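Local coordinates for Mgp-operon protein 3 (Mycoplasma pneumoniae, PDB 6RJ1) that probably takes part in cytadherence as a membrane-bound surface protein alongside adhesin P1, helping the bacterium attach to host-cell sugars, at residues N183-D188 with Y573-A578; T359-H364 with G877-V882; E510-F515 with P658-G663; A845-T850 with G870-Y875. All coordinates share one frame; numbering follows the deposited sequence.

Contact 1 (N183-D188 with Y573-A578); sequences NGVAQD and YNQALA
The tight part of this small contact is the amide of Q575 against the backbone of G184 and V185. Q575 OE1 accepts the N-H of V185 at 3.0 Å, in its carbonyl plane and on a lone pair, and the bond is nearly straight (165°). The same oxygen lies 3.3 Å from G184 CA. With no side chain at G184, the flat amide can lie directly against the backbone, Q575 NE2 being 3.6 Å from G184 CA. The far end of that amide is held as well: Q575 NE2 donates to A576 O at 3.0 Å, within its own strand, and weakly to T219 OG1. Gripped at both OE1 and NE2, the amide is fixed in its rotation. Beyond CG the chain of Q575 is extended, which carries the group across the gap from strand 575-577. The looser side belongs to V185, partly exposed, whose CB only grazes Q575 OE1 at 3.9 Å while its side chain also meets S571. The backbone of G184 and V185 pairs with G220 and T219, at the start of strand 220-222, itself antiparallel to strand 575-577; A186 then takes the N-cap position of helix 187-192.

Contact 2 (T359-H364 with G877-V882); sequences TAQALH and GKQQQV
Q361, in the first turn of helix 360-365, and Q879, in the loop between strands 862-868 and 888-896, form a reciprocal primary-amide pair, the two-bond ring familiar from carboxamide dimers. The hydrogen bonds run in opposite senses. Q879 NE2 donates to Q361 OE1 at 2.9 Å (166°), and Q361 NE2 returns the bond to Q879 OE1 at 3.0 Å (169°). Each acceptor is met in its carbonyl plane on a lone pair, and each donor has its partner in its own amide plane. The two amides are therefore nearly coplanar, 17° apart, and turning either over would set NH2 against NH2 and O against O. Both side chains bend at chi2, which brings the two amides side by side although their stems approach at a slant. Further polar bonds fix the Q879 end: its NE2 also donates to N358 O, and its OE1 also accepts from V271 N. All four amide N and O atoms of this buried pair thus have partners.

The apolar part is smaller but real. T359 stands at the N-cap position, but its side chain makes no capping bond; its OG1 is turned instead to V238 O. Its methyl is left facing the loop at G877, where the backbones come closest, CA to CA 4.9 Å. There T359 CG2 rests 4.1 Å from G877 CA.

Contact 3 (E510-F515 with P658-G663); sequences ENQLGF and PLNSYG
Q512 meets N660 close to where helix 503-511 runs out. Just ahead of it, E510 O still accepts L513 N at 3.2 Å, while N511 OD1 is held by K529. The CB of Q512 is directed toward the other segment, and the chain, extended beyond CG, delivers OE1 to N660 ND2 at 3.1 Å. The N-H runs straight at the oxygen (169°), and Q512 OE1 lies in the amide plane of N660, yet the donor stands above the carbonyl plane of Q512, 77° out of it and on no lone pair. The two amides are correspondingly turned 72° against each other. Q512 OE1 is held chiefly by W579 N, with N660 ND2 as a further donor, and N660 OD1 accepts from K556 NZ, whose charge probably makes ND2 a better donor. This buried polar pair lies in the MgpC adhesin family region, packed on V560 of strand 549-563, with the loop of N660 leading to helix 666-673. In that loop S661 OG accepts G663 N at 3.2 Å, an ST turn. Next, L513 turns its CB away from that loop and packs on A559, and G514 leaves the helical conformation with positive phi.

Contact 4 (A845-T850 with G870-Y875); sequences AVDLTT and GEKPTY
D847 OD1 is gripped twice from its own loop: by T849 N at 3.1 Å, on the anti side of the carboxylate, and by T849 OG1 at 2.7 Å, from 38° above the carboxylate plane. Both donors reach it from the same face. The backbone oxygen of D847 is doubly held too, by T850 N and, more closely, by T850 OG1 at 2.7 Å, again from one face. With CG anti to the backbone N (chi1 -162°), the D847 carboxylate is directed at the second segment and its other oxygen faces K872.

OD2 comes up against the aliphatic part of the lysine, nearest K872 CE at 3.3 Å. At 4.5 Å between D847 OD2 and K872 NZ there is no salt bridge, though the opposite charges probably still attract. K872 stays extended as far as CE, and its NZ donates to N884 O, with a weak bond to N869 OD1.

The apolar half belongs to T850. Its methyl CG2 sits on K872 CG at 3.6 Å, possible because its OG1 is turned back to its own loop. From the residue before K872, E871 CB packs 3.8 Å from T850 CA before its carboxylate leads away.

T850 pairs by backbone with D868, so the two segments enter and leave the antiparallel hairpin of strands 851-857 and 862-868. The contact closes the open end of that β-hairpin, with the Asx turn of D847 and T849 at its entry.

The four contacts fall into two touching pairs, each with centres about 12 Å apart. Contacts 1 and 3 meet where A578, just beyond strand 575-577, lies over the loop 658-663, A578 CB being 3.5 Å from N660 O. Contacts 2 and 4 share the loop between strands 862-868 and 888-896: V882 N probably bonds to T874 O (3.1 Å), and Q361 CG packs on T874 OG1 at 3.4 Å. The pairs are well separated, with centres about 30 Å apart both for contacts 2 and 3 and for contacts 3 and 4. Contacts 3 and 4 occupy opposite sides of the chain's centre, yet along the sequence both are enclosed by the long loop that contact 2 closes.

Contact 1 (N183-D188 with Y573-A578)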
# COMPACT_ATOMS: atom_id res chain seq x y z
N ASN A 183 -8.95 -21.87 -5.96
CA ASN A 183 -8.87 -21.46 -7.36
C ASN A 183 -10.23 -21.38 -8.04
O ASN A 183 -11.10 -22.24 -7.83
CB ASN A 183 -7.99 -22.42 -8.15
CG ASN A 183 -6.55 -22.02 -8.29
OD1 ASN A 183 -6.17 -20.84 -8.18
ND2 ASN A 183 -5.74 -23.01 -8.56
N GLY A 184 -10.38 -20.36 -8.87
CA GLY A 184 -11.55 -20.16 -9.69
C GLY A 184 -11.57 -21.15 -10.85
O GLY A 184 -10.62 -21.93 -11.03
N VAL A 185 -12.64 -21.13 -11.63
CA VAL A 185 -12.87 -21.99 -12.78
C VAL A 185 -11.86 -21.70 -13.92
O VAL A 185 -11.42 -20.57 -14.05
CB VAL A 185 -14.37 -21.85 -13.17
CG1 VAL A 185 -14.63 -22.08 -14.65
CG2 VAL A 185 -15.23 -22.78 -12.33
N ALA A 186 -11.45 -22.74 -14.70
CA ALA A 186 -10.52 -22.60 -15.82
C ALA A 186 -11.20 -21.83 -16.96
O ALA A 186 -12.41 -21.93 -17.10
CB ALA A 186 -10.10 -23.97 -16.31
N GLN A 187 -10.43 -21.09 -17.77
CA GLN A 187 -11.05 -20.30 -18.84
C GLN A 187 -11.74 -21.16 -19.93
O GLN A 187 -12.70 -20.66 -20.51
CB GLN A 187 -10.10 -19.25 -19.44
CG GLN A 187 -8.90 -19.75 -20.21
CD GLN A 187 -8.17 -18.61 -20.91
OE1 GLN A 187 -8.66 -17.47 -21.03
NE2 GLN A 187 -6.98 -18.90 -21.38
N ASP A 188 -11.35 -22.45 -20.15
CA ASP A 188 -12.03 -23.30 -21.15
C ASP A 188 -13.46 -23.65 -20.74
O ASP A 188 -14.33 -23.74 -21.60
CB ASP A 188 -11.23 -24.58 -21.50
CG ASP A 188 -10.94 -25.56 -20.38
OD1 ASP A 188 -11.08 -25.18 -19.19
OD2 ASP A 188 -10.54 -26.71 -20.68
N TYR A 573 -19.76 -18.03 -10.71
CA TYR A 573 -20.63 -17.69 -9.57
C TYR A 573 -19.84 -17.75 -8.27
O TYR A 573 -19.12 -18.71 -8.05
CB TYR A 573 -21.84 -18.64 -9.51
CG TYR A 573 -22.59 -18.65 -8.19
CD1 TYR A 573 -23.47 -17.61 -7.87
CD2 TYR A 573 -22.44 -19.69 -7.29
CE1 TYR A 573 -24.17 -17.62 -6.66
CE2 TYR A 573 -23.14 -19.71 -6.08
CZ TYR A 573 -24.00 -18.67 -5.77
OH TYR A 573 -24.68 -18.69 -4.57
N ASN A 574 -20.00 -16.71 -7.42
CA ASN A 574 -19.36 -16.57 -6.10
C ASN A 574 -17.82 -16.50 -6.21
O ASN A 574 -17.12 -16.91 -5.28
CB ASN A 574 -19.81 -17.72 -5.15
CG ASN A 574 -20.31 -17.33 -3.78
OD1 ASN A 574 -20.10 -16.22 -3.28
ND2 ASN A 574 -20.98 -18.27 -3.12
N GLN A 575 -17.30 -15.96 -7.33
CA GLN A 575 -15.86 -15.85 -7.49
C GLN A 575 -15.40 -14.49 -8.01
O GLN A 575 -16.16 -13.77 -8.67
CB GLN A 575 -15.29 -17.01 -8.35
CG GLN A 575 -15.16 -16.73 -9.85
CD GLN A 575 -14.18 -17.65 -10.53
OE1 GLN A 575 -14.42 -18.84 -10.72
NE2 GLN A 575 -13.05 -17.10 -10.94
N ALA A 576 -14.14 -14.14 -7.68
CA ALA A 576 -13.47 -12.93 -8.14
C ALA A 576 -12.81 -13.27 -9.47
O ALA A 576 -12.49 -14.43 -9.71
CB ALA A 576 -12.43 -12.49 -7.13
N LEU A 577 -12.64 -12.28 -10.34
CA LEU A 577 -12.04 -12.49 -11.65
C LEU A 577 -10.70 -11.78 -11.74
O LEU A 577 -10.63 -10.56 -11.89
CB LEU A 577 -13.01 -12.07 -12.78
CG LEU A 577 -14.38 -12.73 -12.74
CD1 LEU A 577 -15.40 -11.87 -13.41
CD2 LEU A 577 -14.35 -14.10 -13.35
N ALA A 578 -9.63 -12.58 -11.57
CA ALA A 578 -8.24 -12.14 -11.54
C ALA A 578 -7.35 -13.21 -12.15
O ALA A 578 -7.65 -14.40 -12.02
CB ALA A 578 -7.81 -11.88 -10.11

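Contact 2 (T359-H364 with G877-V882)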
# COMPACT_ATOMS: atom_id res chain seq x y z
N THR A 359 -7.19 -10.94 15.98
CA THR A 359 -6.14 -9.96 15.68
C THR A 359 -6.54 -8.53 16.06
O THR A 359 -6.08 -7.57 15.44
CB THR A 359 -5.69 -10.10 14.22
OG1 THR A 359 -6.84 -10.06 13.37
CG2 THR A 359 -4.88 -11.37 13.97
N ALA A 360 -7.36 -8.40 17.12
CA ALA A 360 -7.86 -7.12 17.64
C ALA A 360 -6.76 -6.09 17.92
O ALA A 360 -6.85 -4.96 17.44
CB ALA A 360 -8.70 -7.34 18.88
N GLN A 361 -5.70 -6.50 18.67
CA GLN A 361 -4.58 -5.64 19.05
C GLN A 361 -3.68 -5.29 17.89
O GLN A 361 -3.05 -4.23 17.90
CB GLN A 361 -3.79 -6.22 20.23
CG GLN A 361 -4.63 -6.52 21.46
CD GLN A 361 -5.18 -7.94 21.50
OE1 GLN A 361 -5.33 -8.62 20.48
NE2 GLN A 361 -5.48 -8.41 22.70
N ALA A 362 -3.62 -6.17 16.87
CA ALA A 362 -2.85 -5.95 15.66
C ALA A 362 -3.53 -4.87 14.82
O ALA A 362 -2.85 -3.96 14.36
CB ALA A 362 -2.72 -7.24 14.86
N LEU A 363 -4.87 -4.94 14.72
CA LEU A 363 -5.69 -3.97 13.98
C LEU A 363 -5.64 -2.59 14.61
O LEU A 363 -5.40 -1.62 13.91
CB LEU A 363 -7.15 -4.44 13.85
CG LEU A 363 -7.39 -5.70 13.01
CD1 LEU A 363 -8.70 -6.35 13.40
CD2 LEU A 363 -7.34 -5.40 11.51
N HIS A 364 -5.84 -2.50 15.94
CA HIS A 364 -5.77 -1.23 16.69
C HIS A 364 -4.45 -0.49 16.39
O HIS A 364 -4.46 0.73 16.20
CB HIS A 364 -5.91 -1.50 18.21
CG HIS A 364 -5.53 -0.33 19.05
ND1 HIS A 364 -6.39 0.75 19.21
CD2 HIS A 364 -4.37 -0.06 19.69
CE1 HIS A 364 -5.73 1.63 19.95
NE2 HIS A 364 -4.51 1.18 20.27
N GLY A 877 -2.06 -13.19 17.32
CA GLY A 877 -3.27 -13.80 16.79
C GLY A 877 -3.85 -14.88 17.68
O GLY A 877 -5.07 -15.08 17.70
N LYS A 878 -2.98 -15.57 18.43
CA LYS A 878 -3.36 -16.63 19.37
C LYS A 878 -3.55 -16.08 20.80
O LYS A 878 -3.57 -16.85 21.77
CB LYS A 878 -2.39 -17.82 19.29
CG LYS A 878 -2.72 -18.75 18.13
CD LYS A 878 -1.61 -19.75 17.84
CE LYS A 878 -2.06 -20.88 16.94
NZ LYS A 878 -2.73 -21.97 17.70
N GLN A 879 -3.74 -14.73 20.90
CA GLN A 879 -3.98 -13.93 22.11
C GLN A 879 -2.94 -14.17 23.24
O GLN A 879 -3.28 -14.20 24.42
CB GLN A 879 -5.43 -14.11 22.62
CG GLN A 879 -6.49 -13.44 21.74
CD GLN A 879 -6.31 -11.94 21.64
OE1 GLN A 879 -6.49 -11.20 22.60
NE2 GLN A 879 -5.95 -11.48 20.45
N GLN A 880 -1.67 -14.29 22.84
CA GLN A 880 -0.53 -14.47 23.73
C GLN A 880 0.25 -13.16 23.73
O GLN A 880 0.32 -12.51 22.69
CB GLN A 880 0.39 -15.61 23.23
CG GLN A 880 -0.29 -16.94 22.86
CD GLN A 880 -0.92 -17.67 24.02
OE1 GLN A 880 -0.35 -17.77 25.12
NE2 GLN A 880 -2.11 -18.21 23.80
N GLN A 881 0.83 -12.78 24.88
CA GLN A 881 1.63 -11.55 25.02
C GLN A 881 2.78 -11.55 24.01
O GLN A 881 3.42 -12.59 23.81
CB GLN A 881 2.17 -11.42 26.46
CG GLN A 881 1.62 -10.20 27.19
CD GLN A 881 1.96 -10.17 28.67
OE1 GLN A 881 2.05 -11.20 29.34
NE2 GLN A 881 2.13 -8.98 29.22
N VAL A 882 2.99 -10.43 23.34
CA VAL A 882 4.04 -10.32 22.32
C VAL A 882 5.42 -10.17 22.96
O VAL A 882 5.63 -9.34 23.85
CB VAL A 882 3.71 -9.24 21.26
CG1 VAL A 882 4.90 -8.92 20.37
CG2 VAL A 882 2.52 -9.67 20.42

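Contact 3 (E510-F515 with P658-G663)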
# COMPACT_ATOMS: atom_id res chain seq x y z
N GLU A 510 -5.92 -1.74 -15.60
CA GLU A 510 -7.28 -1.34 -15.92
C GLU A 510 -8.15 -2.45 -16.49
O GLU A 510 -9.35 -2.46 -16.21
CB GLU A 510 -7.30 -0.12 -16.86
CG GLU A 510 -6.92 1.18 -16.17
CD GLU A 510 -7.00 2.44 -17.02
OE1 GLU A 510 -7.05 2.32 -18.27
OE2 GLU A 510 -7.00 3.54 -16.43
N ASN A 511 -7.57 -3.38 -17.27
CA ASN A 511 -8.34 -4.47 -17.85
C ASN A 511 -8.80 -5.47 -16.80
O ASN A 511 -9.86 -6.06 -16.93
CB ASN A 511 -7.60 -5.16 -19.00
CG ASN A 511 -7.46 -4.31 -20.23
OD1 ASN A 511 -8.03 -3.20 -20.32
ND2 ASN A 511 -6.69 -4.78 -21.20
N GLN A 512 -8.01 -5.62 -15.73
CA GLN A 512 -8.36 -6.53 -14.65
C GLN A 512 -9.34 -5.90 -13.65
O GLN A 512 -9.86 -6.62 -12.81
CB GLN A 512 -7.09 -7.10 -13.98
CG GLN A 512 -7.25 -8.58 -13.65
CD GLN A 512 -5.96 -9.30 -13.41
OE1 GLN A 512 -5.75 -9.86 -12.33
NE2 GLN A 512 -5.08 -9.34 -14.41
N LEU A 513 -9.64 -4.58 -13.79
CA LEU A 513 -10.57 -3.87 -12.91
C LEU A 513 -11.99 -4.39 -13.03
O LEU A 513 -12.75 -4.34 -12.07
CB LEU A 513 -10.54 -2.34 -13.13
CG LEU A 513 -9.29 -1.56 -12.67
CD1 LEU A 513 -9.34 -0.13 -13.15
CD2 LEU A 513 -9.15 -1.56 -11.15
N GLY A 514 -12.34 -4.89 -14.21
CA GLY A 514 -13.66 -5.43 -14.47
C GLY A 514 -13.99 -5.58 -15.93
O GLY A 514 -13.13 -5.40 -16.80
N PHE A 515 -15.25 -5.91 -16.20
CA PHE A 515 -15.77 -6.13 -17.55
C PHE A 515 -16.42 -4.89 -18.16
O PHE A 515 -17.26 -4.23 -17.55
CB PHE A 515 -16.74 -7.33 -17.55
CG PHE A 515 -17.40 -7.64 -18.86
CD1 PHE A 515 -16.74 -8.38 -19.84
CD2 PHE A 515 -18.71 -7.24 -19.11
CE1 PHE A 515 -17.36 -8.68 -21.05
CE2 PHE A 515 -19.33 -7.54 -20.33
CZ PHE A 515 -18.66 -8.27 -21.28
N PRO A 658 -0.78 -6.05 -2.14
CA PRO A 658 -0.42 -5.77 -3.54
C PRO A 658 -0.78 -6.87 -4.55
O PRO A 658 -0.40 -6.78 -5.72
CB PRO A 658 1.10 -5.52 -3.47
CG PRO A 658 1.45 -5.51 -2.02
CD PRO A 658 0.43 -6.35 -1.36
N LEU A 659 -1.54 -7.91 -4.11
CA LEU A 659 -1.96 -9.02 -4.98
C LEU A 659 -3.36 -8.87 -5.55
O LEU A 659 -4.29 -8.53 -4.83
CB LEU A 659 -1.84 -10.38 -4.29
CG LEU A 659 -0.43 -10.85 -3.89
CD1 LEU A 659 -0.45 -12.32 -3.57
CD2 LEU A 659 0.61 -10.56 -4.96
N ASN A 660 -3.50 -9.18 -6.86
CA ASN A 660 -4.78 -9.19 -7.57
C ASN A 660 -5.49 -10.52 -7.33
O ASN A 660 -6.68 -10.53 -7.04
CB ASN A 660 -4.60 -8.95 -9.08
CG ASN A 660 -4.71 -7.51 -9.50
OD1 ASN A 660 -4.49 -6.58 -8.71
ND2 ASN A 660 -5.05 -7.30 -10.75
N SER A 661 -4.75 -11.63 -7.44
CA SER A 661 -5.27 -12.98 -7.25
C SER A 661 -4.73 -13.64 -5.98
O SER A 661 -3.54 -13.53 -5.68
CB SER A 661 -4.97 -13.86 -8.46
OG SER A 661 -5.47 -15.18 -8.29
N TYR A 662 -5.63 -14.33 -5.26
CA TYR A 662 -5.33 -15.08 -4.05
C TYR A 662 -5.51 -16.57 -4.31
O TYR A 662 -5.58 -17.35 -3.36
CB TYR A 662 -6.26 -14.63 -2.92
CG TYR A 662 -5.86 -13.34 -2.25
CD1 TYR A 662 -4.63 -13.20 -1.62
CD2 TYR A 662 -6.76 -12.28 -2.15
CE1 TYR A 662 -4.29 -12.04 -0.94
CE2 TYR A 662 -6.44 -11.11 -1.46
CZ TYR A 662 -5.20 -11.00 -0.85
OH TYR A 662 -4.87 -9.85 -0.18
N GLY A 663 -5.60 -16.94 -5.59
CA GLY A 663 -5.79 -18.32 -6.03
C GLY A 663 -4.67 -19.21 -5.54
O GLY A 663 -3.51 -18.99 -5.86

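Contact 4 (A845-T850 with G870-Y875)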
# COMPACT_ATOMS: atom_id res chain seq x y z
N ALA A 845 16.06 -8.98 9.99
CA ALA A 845 15.63 -9.33 11.34
C ALA A 845 14.82 -8.18 11.97
O ALA A 845 14.15 -8.40 12.98
CB ALA A 845 16.84 -9.66 12.20
N VAL A 846 14.90 -6.97 11.37
CA VAL A 846 14.22 -5.74 11.79
C VAL A 846 12.74 -5.79 11.38
O VAL A 846 12.43 -6.06 10.22
CB VAL A 846 14.92 -4.49 11.20
CG1 VAL A 846 14.21 -3.20 11.60
CG2 VAL A 846 16.39 -4.43 11.58
N ASP A 847 11.83 -5.49 12.34
CA ASP A 847 10.38 -5.42 12.13
C ASP A 847 10.07 -4.14 11.38
O ASP A 847 10.17 -3.05 11.95
CB ASP A 847 9.64 -5.44 13.48
CG ASP A 847 8.18 -5.79 13.41
OD1 ASP A 847 7.51 -5.38 12.43
OD2 ASP A 847 7.69 -6.47 14.34
N LEU A 848 9.70 -4.26 10.10
CA LEU A 848 9.41 -3.10 9.25
C LEU A 848 8.11 -2.36 9.63
O LEU A 848 7.92 -1.22 9.21
CB LEU A 848 9.42 -3.47 7.76
CG LEU A 848 10.74 -3.96 7.17
CD1 LEU A 848 10.55 -4.42 5.72
CD2 LEU A 848 11.84 -2.89 7.27
N THR A 849 7.23 -2.99 10.43
CA THR A 849 5.96 -2.38 10.86
C THR A 849 6.18 -1.44 12.05
O THR A 849 5.27 -0.68 12.40
CB THR A 849 4.91 -3.46 11.22
OG1 THR A 849 5.18 -4.04 12.50
CG2 THR A 849 4.78 -4.55 10.16
N THR A 850 7.36 -1.50 12.69
CA THR A 850 7.68 -0.73 13.90
C THR A 850 8.42 0.59 13.63
O THR A 850 8.89 1.21 14.59
CB THR A 850 8.43 -1.59 14.90
OG1 THR A 850 9.68 -1.99 14.35
CG2 THR A 850 7.63 -2.79 15.38
N GLY A 870 8.25 -0.93 20.72
CA GLY A 870 7.02 -0.56 21.42
C GLY A 870 5.84 -0.35 20.49
O GLY A 870 4.68 -0.31 20.94
N GLU A 871 6.13 -0.21 19.19
CA GLU A 871 5.15 -0.04 18.12
C GLU A 871 4.50 -1.38 17.71
O GLU A 871 3.60 -1.38 16.89
CB GLU A 871 5.78 0.69 16.92
CG GLU A 871 5.17 2.06 16.63
CD GLU A 871 5.46 3.16 17.62
OE1 GLU A 871 6.65 3.43 17.90
OE2 GLU A 871 4.49 3.78 18.12
N LYS A 872 4.95 -2.51 18.30
CA LYS A 872 4.40 -3.86 18.06
C LYS A 872 3.04 -4.02 18.76
O LYS A 872 2.85 -3.37 19.80
CB LYS A 872 5.36 -4.93 18.63
CG LYS A 872 6.54 -5.27 17.75
CD LYS A 872 7.33 -6.43 18.33
CE LYS A 872 8.58 -6.73 17.55
NZ LYS A 872 9.80 -6.29 18.27
N PRO A 873 2.12 -4.91 18.29
CA PRO A 873 0.85 -5.10 19.03
C PRO A 873 1.08 -5.73 20.40
O PRO A 873 2.12 -6.36 20.59
CB PRO A 873 0.05 -6.05 18.12
CG PRO A 873 0.74 -6.01 16.79
CD PRO A 873 2.18 -5.77 17.09
N THR A 874 0.15 -5.54 21.35
CA THR A 874 0.30 -6.08 22.71
C THR A 874 0.14 -7.61 22.78
O THR A 874 0.84 -8.26 23.56
CB THR A 874 -0.62 -5.37 23.71
OG1 THR A 874 -1.98 -5.51 23.31
CG2 THR A 874 -0.25 -3.90 23.91
N TYR A 875 -0.76 -8.16 21.95
CA TYR A 875 -1.04 -9.60 21.88
C TYR A 875 -1.06 -10.09 20.44
O TYR A 875 -1.45 -9.33 19.54
CB TYR A 875 -2.36 -9.95 22.59
CG TYR A 875 -2.32 -9.73 24.08
CD1 TYR A 875 -2.60 -8.48 24.63
CD2 TYR A 875 -2.01 -10.77 24.95
CE1 TYR A 875 -2.54 -8.27 26.01
CE2 TYR A 875 -1.97 -10.57 26.33
CZ TYR A 875 -2.23 -9.32 26.86
OH TYR A 875 -2.18 -9.12 28.22